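Local coordinates for Mll8374 protein (Mesorhizobium loti, PDB 3B5E), which probably hydrolyses carboxylic ester bonds as a serine carboxylesterase of the alpha/beta-hydrolase fold, at residues A[112-117]-A[210-215]. Residues are numbered along the deposited sequence; the frame is centred on the assembly and turned at random.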
ATOM      1  N   HIS A 112       8.385   8.888  -9.071  1.00 35.06           N
ATOM      2  CA  HIS A 112       7.866   7.949 -10.054  1.00 34.80           C
ATOM      3  C   HIS A 112       7.414   6.660  -9.363  1.00 32.84           C
ATOM      4  O   HIS A 112       7.406   5.588  -9.974  1.00 34.44           O
ATOM      5  CB  HIS A 112       8.937   7.677 -11.127  1.00 36.68           C
ATOM      6  CG  HIS A 112       9.140   8.822 -12.069  1.00 41.93           C
ATOM      7  ND1 HIS A 112       8.553   8.870 -13.315  1.00 46.67           N
ATOM      8  CD2 HIS A 112       9.828   9.979 -11.930  1.00 45.64           C
ATOM      9  CE1 HIS A 112       8.893   9.999 -13.913  1.00 49.53           C
ATOM     10  NE2 HIS A 112       9.665  10.689 -13.092  1.00 46.60           N
ATOM     11  N   ALA A 113       7.047   6.761  -8.089  1.00 27.26           N
ATOM     12  CA  ALA A 113       6.736   5.583  -7.306  1.00 23.99           C
ATOM     13  C   ALA A 113       5.248   5.573  -6.942  1.00 25.51           C
ATOM     14  O   ALA A 113       4.670   6.627  -6.718  1.00 27.56           O
ATOM     15  CB  ALA A 113       7.573   5.566  -6.072  1.00 23.73           C
ATOM     16  N   THR A 114       4.655   4.379  -6.919  1.00 23.43           N
ATOM     17  CA  THR A 114       3.294   4.125  -6.444  1.00 24.57           C
ATOM     18  C   THR A 114       3.380   3.171  -5.286  1.00 23.72           C
ATOM     19  O   THR A 114       4.166   2.219  -5.319  1.00 24.12           O
ATOM     20  CB  THR A 114       2.392   3.472  -7.509  1.00 23.45           C
ATOM     21  OG1 THR A 114       2.343   4.322  -8.653  1.00 28.63           O
ATOM     22  CG2 THR A 114       0.920   3.216  -6.964  1.00 23.51           C
ATOM     23  N   PHE A 115       2.587   3.455  -4.260  1.00 20.59           N
ATOM     24  CA  PHE A 115       2.470   2.592  -3.105  1.00 18.05           C
ATOM     25  C   PHE A 115       1.169   1.795  -3.275  1.00 19.60           C
ATOM     26  O   PHE A 115       0.101   2.366  -3.243  1.00 22.61           O
ATOM     27  CB  PHE A 115       2.523   3.410  -1.823  1.00 19.40           C
ATOM     28  CG  PHE A 115       3.880   3.966  -1.538  1.00 21.17           C
ATOM     29  CD1 PHE A 115       4.393   5.021  -2.286  1.00 20.62           C
ATOM     30  CD2 PHE A 115       4.683   3.400  -0.540  1.00 21.18           C
ATOM     31  CE1 PHE A 115       5.674   5.521  -2.033  1.00 24.22           C
ATOM     32  CE2 PHE A 115       5.960   3.884  -0.300  1.00 23.72           C
ATOM     33  CZ  PHE A 115       6.455   4.948  -1.048  1.00 23.74           C
ATOM     34  N   LEU A 116       1.308   0.483  -3.461  0.50 18.57           N
ATOM     35  CA  LEU A 116       0.189  -0.447  -3.689  0.50 17.97           C
ATOM     36  C   LEU A 116       0.041  -1.390  -2.489  0.50 19.76           C
ATOM     37  O   LEU A 116       0.888  -2.267  -2.277  0.50 20.47           O
ATOM     38  CB  LEU A 116       0.413  -1.237  -4.994  0.50 18.02           C
ATOM     39  CG  LEU A 116      -0.544  -2.403  -5.352  0.50 19.36           C
ATOM     40  CD1 LEU A 116      -1.969  -1.884  -5.707  0.50 12.64           C
ATOM     41  CD2 LEU A 116       0.012  -3.315  -6.459  0.50 19.36           C
ATOM     42  N   GLY A 117      -1.053  -1.220  -1.728  1.00 16.88           N
ATOM     43  CA  GLY A 117      -1.338  -2.031  -0.550  1.00 17.82           C
ATOM     44  C   GLY A 117      -2.648  -2.776  -0.698  1.00 17.27           C
ATOM     45  O   GLY A 117      -3.598  -2.312  -1.349  1.00 18.53           O
ATOM     46  N   ARG A 210      -3.977  -0.300 -13.615  1.00 21.51           N
ATOM     47  CA  ARG A 210      -3.372   0.025 -14.901  1.00 25.73           C
ATOM     48  C   ARG A 210      -3.998   1.205 -15.581  1.00 23.83           C
ATOM     49  O   ARG A 210      -3.284   2.114 -16.026  1.00 25.03           O
ATOM     50  CB  ARG A 210      -3.497  -1.141 -15.848  1.00 27.56           C
ATOM     51  CG  ARG A 210      -2.259  -1.861 -16.011  1.00 35.03           C
ATOM     52  CD  ARG A 210      -2.521  -3.162 -16.694  1.00 42.96           C
ATOM     53  NE  ARG A 210      -2.450  -2.996 -18.121  1.00 41.29           N
ATOM     54  CZ  ARG A 210      -1.326  -2.870 -18.813  1.00 52.74           C
ATOM     55  NH1 ARG A 210      -0.141  -2.869 -18.205  1.00 58.77           N
ATOM     56  NH2 ARG A 210      -1.395  -2.733 -20.133  1.00 58.16           N
ATOM     57  N   GLN A 211      -5.329   1.174 -15.654  0.50 24.34           N
ATOM     58  CA  GLN A 211      -6.165   2.248 -16.234  0.50 25.24           C
ATOM     59  C   GLN A 211      -5.974   3.593 -15.506  0.50 24.10           C
ATOM     60  O   GLN A 211      -5.947   4.664 -16.117  0.50 24.13           O
ATOM     61  CB  GLN A 211      -7.654   1.811 -16.209  0.50 26.06           C
ATOM     62  CG  GLN A 211      -8.026   0.770 -17.305  0.50 26.14           C
ATOM     63  CD  GLN A 211      -9.219  -0.196 -16.990  0.50 28.77           C
ATOM     64  OE1 GLN A 211      -9.871  -0.146 -15.924  0.50 24.21           O
ATOM     65  NE2 GLN A 211      -9.487  -1.095 -17.944  0.50 32.75           N
ATOM     66  N   TRP A 212      -5.869   3.522 -14.185  1.00 23.25           N
ATOM     67  CA  TRP A 212      -5.640   4.690 -13.335  1.00 23.27           C
ATOM     68  C   TRP A 212      -4.234   5.248 -13.523  1.00 22.21           C
ATOM     69  O   TRP A 212      -4.070   6.466 -13.631  1.00 23.12           O
ATOM     70  CB  TRP A 212      -5.855   4.288 -11.900  1.00 21.60           C
ATOM     71  CG  TRP A 212      -5.530   5.285 -10.870  1.00 21.58           C
ATOM     72  CD1 TRP A 212      -6.269   6.355 -10.501  1.00 21.50           C
ATOM     73  CD2 TRP A 212      -4.402   5.253 -10.003  1.00 21.62           C
ATOM     74  NE1 TRP A 212      -5.649   7.020  -9.461  1.00 20.87           N
ATOM     75  CE2 TRP A 212      -4.498   6.357  -9.144  1.00 21.52           C
ATOM     76  CE3 TRP A 212      -3.311   4.391  -9.877  1.00 20.86           C
ATOM     77  CZ2 TRP A 212      -3.542   6.621  -8.158  1.00 21.50           C
ATOM     78  CZ3 TRP A 212      -2.360   4.653  -8.901  1.00 25.73           C
ATOM     79  CH2 TRP A 212      -2.483   5.758  -8.063  1.00 20.57           C
ATOM     80  N   LEU A 213      -3.250   4.364 -13.614  1.00 22.94           N
ATOM     81  CA  LEU A 213      -1.865   4.772 -13.860  1.00 25.11           C
ATOM     82  C   LEU A 213      -1.708   5.435 -15.233  1.00 29.43           C
ATOM     83  O   LEU A 213      -0.956   6.418 -15.366  1.00 31.28           O
ATOM     84  CB  LEU A 213      -0.893   3.591 -13.727  1.00 21.63           C
ATOM     85  CG  LEU A 213      -0.595   3.081 -12.316  1.00 23.07           C
ATOM     86  CD1 LEU A 213       0.302   1.873 -12.382  1.00 23.80           C
ATOM     87  CD2 LEU A 213       0.011   4.185 -11.442  1.00 21.14           C
ATOM     88  N   ALA A 214      -2.407   4.898 -16.243  1.00 29.44           N
ATOM     89  CA  ALA A 214      -2.383   5.446 -17.604  1.00 32.64           C
ATOM     90  C   ALA A 214      -3.032   6.823 -17.670  1.00 36.24           C
ATOM     91  O   ALA A 214      -2.746   7.584 -18.576  1.00 38.41           O
ATOM     92  CB  ALA A 214      -3.046   4.494 -18.592  1.00 28.95           C
ATOM     93  N   GLY A 215      -3.885   7.169 -16.716  1.00 41.41           N
ATOM     94  CA  GLY A 215      -4.378   8.543 -16.603  1.00 47.13           C
ATOM     95  C   GLY A 215      -5.535   8.804 -17.545  1.00 53.16           C
ATOM     96  O   GLY A 215      -5.898   7.922 -18.337  1.00 55.02           O
TER
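Thr-114, on the strand that probably leads into the nucleophile elbow of this alpha/beta-hydrolase fold, meets Trp-212 and Leu-213 near the end of the C-terminal helix 203-214. The contact is small and made by van der Waals approach, burying about 90 Å², and Thr-114 alone carries the strand's side of it. Its two branches divide the work. Chi1 of -58° sets OG1 beside the backbone N and leaves the methyl CG2 anti to it. CG2 points at the indole, reaching its six-membered ring at the edge, near the ring plane, where CG2 lies 4.1 Å from CZ3 of Trp-212. The hydroxyl branch is turned to Leu-213: OG1 comes 3.6 Å from the methyl CD2. A beta-branched threonine is at home in an extended strand, and its short side chain can present two surfaces to two neighbours. The closest approach of the two backbones is between the CA atoms of Thr-114 and Leu-213, 9.1 Å apart. The long indole of Trp-212 lets a helix residue reach the sheet across this distance: its CG is anti to the backbone N (chi1 174°), which carries the broad ring toward the strand. Leu-213, the next residue along the helix, lays its branched aliphatic end against the threonine hydroxyl, at the partly exposed margin of the contact.

Leu-138 on the adjacent parallel strand 138-142 touches both Thr-114 and Trp-212, while Arg-160 makes a cation-pi contact with the indole and a hydrogen bond to the carbonyl of Trp-212. Ile-53 of helix 47-53 packs on Leu-213, and Phe-115, the next strand residue, packs instead against helix 85-106, so strand 113-118 is sandwiched between helices.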